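Local coordinates for deacetylase EF_0837 (Enterococcus faecalis, PDB 2ICS), which is a zinc-dependent amidohydrolase-superfamily esterase that deacetylates acetyl-(R)-mandelate in vitro, though with very low efficiency, and binds two zinc ions per subunit, at residues Ala89-Ala94 against Trp120-Gln125; Asp126-Leu131 against Arg159-Asp164. All blocks are in the same frame, centred on the assembly; numbering follows the deposited sequence.

Contact 1 (Ala89-Ala94 against Trp120-Gln125); sequences AGTTGA and WGIVAQ. With ADE (adenine), chain D.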
loop_
_atom_site.group_PDB
_atom_site.type_symbol
_atom_site.label_atom_id
_atom_site.label_comp_id
_atom_site.label_asym_id
_atom_site.label_seq_id
_atom_site.Cartn_x
_atom_site.Cartn_y
_atom_site.Cartn_z
ATOM N N ALA A 89 7.847 2.192 -2.216
ATOM C CA ALA A 89 8.351 0.837 -2.432
ATOM C C ALA A 89 9.757 0.684 -3.016
ATOM O O ALA A 89 9.932 0.161 -4.125
ATOM C CB ALA A 89 7.353 0.046 -3.279
ATOM N N GLY A 90 10.760 1.132 -2.266
ATOM C CA GLY A 90 12.134 0.989 -2.713
ATOM C C GLY A 90 12.627 1.857 -3.854
ATOM O O GLY A 90 13.510 1.446 -4.612
ATOM N N THR A 91 12.073 3.051 -3.993
ATOM C CA THR A 91 12.526 3.939 -5.055
ATOM C C THR A 91 14.004 4.242 -4.824
ATOM O O THR A 91 14.779 4.380 -5.770
ATOM C CB THR A 91 11.768 5.279 -5.041
ATOM O OG1 THR A 91 10.370 5.042 -5.243
ATOM C CG2 THR A 91 12.291 6.196 -6.142
ATOM N N THR A 92 14.383 4.338 -3.552
ATOM C CA THR A 92 15.757 4.655 -3.184
ATOM C C THR A 92 16.474 3.531 -2.469
ATOM O O THR A 92 15.855 2.673 -1.841
ATOM C CB THR A 92 15.831 5.882 -2.244
ATOM O OG1 THR A 92 15.231 5.556 -0.982
ATOM C CG2 THR A 92 15.106 7.065 -2.849
ATOM N N GLY A 93 17.797 3.561 -2.576
ATOM C CA GLY A 93 18.636 2.585 -1.910
ATOM C C GLY A 93 19.362 3.336 -0.809
ATOM O O GLY A 93 19.112 4.525 -0.610
ATOM N N ALA A 94 20.258 2.662 -0.101
ATOM C CA ALA A 94 21.004 3.290 0.987
ATOM C C ALA A 94 21.737 4.566 0.570
ATOM O O ALA A 94 21.913 5.473 1.377
ATOM C CB ALA A 94 22.001 2.294 1.569
ATOM N N TRP A 120 21.440 2.144 -5.094
ATOM C CA TRP A 120 20.955 3.342 -5.775
ATOM C C TRP A 120 19.467 3.287 -6.102
ATOM O O TRP A 120 18.950 4.135 -6.825
ATOM C CB TRP A 120 21.757 3.607 -7.056
ATOM C CG TRP A 120 23.173 4.012 -6.779
ATOM C CD1 TRP A 120 24.286 3.229 -6.880
ATOM C CD2 TRP A 120 23.618 5.282 -6.293
ATOM N NE1 TRP A 120 25.398 3.933 -6.483
ATOM C CE2 TRP A 120 25.016 5.197 -6.117
ATOM C CE3 TRP A 120 22.968 6.487 -5.985
ATOM C CZ2 TRP A 120 25.780 6.271 -5.646
ATOM C CZ3 TRP A 120 23.729 7.558 -5.517
ATOM C CH2 TRP A 120 25.123 7.440 -5.352
ATOM N N GLY A 121 18.774 2.298 -5.555
ATOM C CA GLY A 121 17.355 2.185 -5.821
ATOM C C GLY A 121 17.062 1.863 -7.276
ATOM O O GLY A 121 17.797 1.120 -7.924
ATOM N N ILE A 122 15.988 2.440 -7.794
ATOM C CA ILE A 122 15.572 2.196 -9.169
ATOM C C ILE A 122 16.107 3.213 -10.174
ATOM O O ILE A 122 15.433 3.509 -11.156
ATOM C CB ILE A 122 14.041 2.203 -9.268
ATOM C CG1 ILE A 122 13.533 3.577 -8.828
ATOM C CG2 ILE A 122 13.447 1.094 -8.400
ATOM C CD1 ILE A 122 12.051 3.676 -8.682
ATOM N N VAL A 123 17.300 3.752 -9.936
ATOM C CA VAL A 123 17.877 4.732 -10.858
ATOM C C VAL A 123 17.773 4.215 -12.290
ATOM O O VAL A 123 17.208 4.876 -13.161
ATOM C CB VAL A 123 19.358 5.020 -10.524
ATOM C CG1 VAL A 123 19.451 5.756 -9.197
ATOM C CG2 VAL A 123 20.145 3.721 -10.460
ATOM N N ALA A 124 18.319 3.029 -12.526
ATOM C CA ALA A 124 18.248 2.416 -13.841
ATOM C C ALA A 124 17.013 1.524 -13.805
ATOM O O ALA A 124 16.253 1.559 -12.842
ATOM C CB ALA A 124 19.497 1.584 -14.104
ATOM N N GLN A 125 16.807 0.728 -14.844
ATOM C CA GLN A 125 15.652 -0.161 -14.873
ATOM C C GLN A 125 16.046 -1.539 -14.352
ATOM O O GLN A 125 15.206 -2.292 -13.864
ATOM C CB GLN A 125 15.113 -0.284 -16.301
ATOM C CG GLN A 125 13.925 -1.236 -16.452
ATOM C CD GLN A 125 12.684 -0.762 -15.711
ATOM O OE1 GLN A 125 12.164 0.326 -15.979
ATOM N NE2 GLN A 125 12.199 -1.579 -14.780
HETATM N N9 ADE D . 8.785 -3.328 -15.567
HETATM C C8 ADE D . 8.300 -4.440 -14.937
HETATM N N7 ADE D . 7.849 -4.131 -13.753
HETATM C C5 ADE D . 8.013 -2.802 -13.542
HETATM C C6 ADE D . 7.726 -1.902 -12.474
HETATM N N6 ADE D . 7.136 -2.358 -11.307
HETATM N N1 ADE D . 8.042 -0.594 -12.625
HETATM C C2 ADE D . 8.615 -0.127 -13.748
HETATM N N3 ADE D . 8.901 -0.939 -14.772
HETATM C C4 ADE D . 8.622 -2.263 -14.714
#

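Contact 2 (Asp126-Leu131 against Arg159-Asp164); sequences DELADL and RTVIGD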
loop_
_atom_site.group_PDB
_atom_site.type_symbol
_atom_site.label_atom_id
_atom_site.label_comp_id
_atom_site.label_asym_id
_atom_site.label_seq_id
_atom_site.Cartn_x
_atom_site.Cartn_y
_atom_site.Cartn_z
ATOM N N ASP A 126 17.334 -1.855 -14.450
ATOM C CA ASP A 126 17.851 -3.151 -14.017
ATOM C C ASP A 126 18.826 -3.032 -12.852
ATOM O O ASP A 126 19.979 -3.451 -12.955
ATOM C CB ASP A 126 18.540 -3.845 -15.196
ATOM C CG ASP A 126 19.633 -2.983 -15.833
ATOM O OD1 ASP A 126 20.270 -3.451 -16.804
ATOM O OD2 ASP A 126 19.854 -1.842 -15.368
ATOM N N GLU A 127 18.360 -2.486 -11.734
ATOM C CA GLU A 127 19.229 -2.301 -10.580
ATOM C C GLU A 127 19.677 -3.575 -9.868
ATOM O O GLU A 127 20.418 -3.511 -8.891
ATOM C CB GLU A 127 18.586 -1.316 -9.596
ATOM C CG GLU A 127 17.078 -1.194 -9.720
ATOM C CD GLU A 127 16.361 -2.114 -8.774
ATOM O OE1 GLU A 127 15.109 -2.131 -8.771
ATOM O OE2 GLU A 127 17.066 -2.818 -8.025
ATOM N N LEU A 128 19.243 -4.733 -10.357
ATOM C CA LEU A 128 19.666 -5.994 -9.755
ATOM C C LEU A 128 20.513 -6.806 -10.743
ATOM O O LEU A 128 20.903 -7.939 -10.462
ATOM C CB LEU A 128 18.460 -6.813 -9.287
ATOM C CG LEU A 128 17.665 -6.243 -8.102
ATOM C CD1 LEU A 128 16.625 -7.262 -7.654
ATOM C CD2 LEU A 128 18.608 -5.917 -6.940
ATOM N N ALA A 129 20.803 -6.202 -11.895
ATOM C CA ALA A 129 21.612 -6.832 -12.936
ATOM C C ALA A 129 23.088 -6.835 -12.525
ATOM O O ALA A 129 23.853 -7.711 -12.924
ATOM C CB ALA A 129 21.434 -6.086 -14.254
ATOM N N ASP A 130 23.478 -5.842 -11.730
ATOM C CA ASP A 130 24.849 -5.728 -11.230
ATOM C C ASP A 130 24.800 -5.988 -9.727
ATOM O O ASP A 130 24.401 -5.119 -8.955
ATOM C CB ASP A 130 25.403 -4.322 -11.493
ATOM C CG ASP A 130 26.826 -4.142 -10.972
ATOM O OD1 ASP A 130 27.333 -5.039 -10.256
ATOM O OD2 ASP A 130 27.439 -3.094 -11.273
ATOM N N LEU A 131 25.210 -7.182 -9.318
ATOM C CA LEU A 131 25.185 -7.569 -7.913
ATOM C C LEU A 131 26.044 -6.755 -6.945
ATOM O O LEU A 131 25.783 -6.750 -5.740
ATOM C CB LEU A 131 25.550 -9.043 -7.787
ATOM C CG LEU A 131 24.451 -9.956 -7.247
ATOM C CD1 LEU A 131 23.152 -9.729 -8.012
ATOM C CD2 LEU A 131 24.910 -11.405 -7.357
ATOM N N ARG A 159 12.189 -10.230 -14.839
ATOM C CA ARG A 159 13.064 -10.185 -16.009
ATOM C C ARG A 159 13.904 -8.937 -16.271
ATOM O O ARG A 159 15.130 -9.005 -16.296
ATOM C CB ARG A 159 12.236 -10.498 -17.266
ATOM C CG ARG A 159 13.006 -10.409 -18.578
ATOM C CD ARG A 159 12.187 -10.955 -19.741
ATOM N NE ARG A 159 10.909 -10.264 -19.900
ATOM C CZ ARG A 159 10.762 -9.059 -20.448
ATOM N NH1 ARG A 159 11.820 -8.394 -20.903
ATOM N NH2 ARG A 159 9.552 -8.513 -20.546
ATOM N N THR A 160 13.247 -7.803 -16.485
ATOM C CA THR A 160 13.953 -6.567 -16.795
ATOM C C THR A 160 14.757 -5.984 -15.639
ATOM O O THR A 160 15.503 -5.025 -15.821
ATOM C CB THR A 160 12.970 -5.484 -17.310
ATOM O OG1 THR A 160 12.118 -5.054 -16.241
ATOM C CG2 THR A 160 12.106 -6.041 -18.445
ATOM N N VAL A 161 14.628 -6.564 -14.453
ATOM C CA VAL A 161 15.354 -6.048 -13.301
ATOM C C VAL A 161 16.622 -6.816 -12.959
ATOM O O VAL A 161 17.661 -6.217 -12.675
ATOM C CB VAL A 161 14.457 -6.040 -12.030
ATOM C CG1 VAL A 161 15.195 -5.384 -10.873
ATOM C CG2 VAL A 161 13.152 -5.313 -12.309
ATOM N N ILE A 162 16.536 -8.142 -13.002
ATOM C CA ILE A 162 17.642 -9.014 -12.618
ATOM C C ILE A 162 18.698 -9.413 -13.638
ATOM O O ILE A 162 19.654 -10.088 -13.279
ATOM C CB ILE A 162 17.105 -10.328 -12.038
ATOM C CG1 ILE A 162 16.355 -11.091 -13.140
ATOM C CG2 ILE A 162 16.197 -10.043 -10.844
ATOM C CD1 ILE A 162 15.962 -12.504 -12.758
ATOM N N GLY A 163 18.539 -9.026 -14.898
ATOM C CA GLY A 163 19.526 -9.418 -15.890
ATOM C C GLY A 163 19.736 -10.925 -15.886
ATOM O O GLY A 163 18.800 -11.683 -16.117
ATOM N N ASP A 164 20.959 -11.367 -15.599
ATOM C CA ASP A 164 21.272 -12.795 -15.573
ATOM C C ASP A 164 21.459 -13.339 -14.162
ATOM O O ASP A 164 21.848 -14.495 -13.990
ATOM C CB ASP A 164 22.557 -13.069 -16.360
ATOM C CG ASP A 164 22.480 -12.585 -17.797
ATOM O OD1 ASP A 164 21.606 -13.072 -18.547
ATOM O OD2 ASP A 164 23.301 -11.719 -18.172
HETATM O O HOH W 1 23.255 -9.442 -15.204
#

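Contact 1 (Ala89-Ala94 against Trp120-Gln125)
Ile122 rests against the backbone and methyl of Thr91 where two loops meet at one mouth of the TIM barrel, one following strand 83-89, the other strand 110-114. From CB the isoleucine forks. CG2 lies 3.8 Å from Gly90 O, the carbonyl of the residue before Thr91 in the other loop. CG1, set between the backbone N and the carbonyl carbon (chi1 61°), passes 3.4 Å from Thr91 O, and the chain then runs extended so that CD1 ends 3.6 Å from Thr91 CG2. A branched apolar residue suits this place because its two arms reach neighbouring residues of the other loop.

Next to this packing, Ile122 N donates a nearly straight hydrogen bond to Thr91 O (3.1 Å, 165° at the hydrogen). The same oxygen receives a C-H...O contact from Gly121 CA at 3.4 Å. Gly121 belongs to a type II' turn from Trp120 to Val123; with positive phi, and with a CB that would collide with Thr91 O, the position calls for glycine. Gly93 suits its place likewise, since a CB there would run into the backbone of Trp120 and Gly121.

Farther along, Gln125 NE2 lies 3.4 Å from N3 of the bound adenine. Ile122 also touches Arg156, assigned by similarity as transition-state stabiliser. Thr91 turns its methyl to Ile122 and its hydroxyl to Asp88 and His62, a zinc ligand; packing and hydrogen bonds together would fix its rotation, consistent with Thr91 helping to orient that first-shell histidine.

Contact 2 (Asp126-Leu131 against Arg159-Asp164)
Leu128 and Val161 lie side by side and point the same way, joining a type I beta turn, Asp126 to Ala129, to the short, weakly bonded helix about 159-162 at the edge of the TIM-barrel active site. Their apolar contact runs from Leu128 CG to Val161 CG1 at 3.8 Å. Val161 CG1 stands anti to the backbone N (chi1 -175°), where this branch of the valine offers leucine a compact apolar surface. Glu127 OE1 comes within 3.9 Å of the same methyl, a plain van der Waals approach.

The backbone fastens the same place. Leu128 N gives Val161 O a hydrogen bond of 3.2 Å, bent to 141° at the hydrogen. Within the turn, Ala129 N bonds back to Asp126 O, which holds the loop closed. The side chain of Asp126 adds packing, its CB 3.3 Å from Thr160 O.

Farther out, Glu127 forms a salt bridge through OE1 to Arg156 NE, consistent with Glu127 helping to position the guanidinium that, by similarity, stabilises the transition state. Leu128 is backed by Met157 and by Pro169 of helix 168-178, and Thr160 touches the bound adenine.

Gly163 leaves the helix with positive phi, favourable to glycine, and a CB there would press tightly on Ala129 CB. Just beyond it a water bridges the two segments, donating to Ala129 O at 2.9 Å and accepting from Asp164 N at 3.0 Å.

How the contacts relate
Contact 1 closes before contact 2 opens, yet the two are continuous: 120-125 runs straight into 126-131, both in the loop between strand 110-114 and helix 136-145. Their centres lie about 12 Å apart on the same side of the chain's centre. This one loop meets first the loop after strand 83-89, the parallel neighbour of 110-114 in the sheet, and next helix 159-162. The contacts touch directly, Ile122 CG2 lying 3.6 Å from Glu127 OE1. Contact 1 contributes Gln125 and contact 2 contributes Thr160 to the adenine pocket, while Ile122 and Glu127 both approach Arg156. The loop thus links the surroundings of a zinc-binding histidine to those of the ligand pocket.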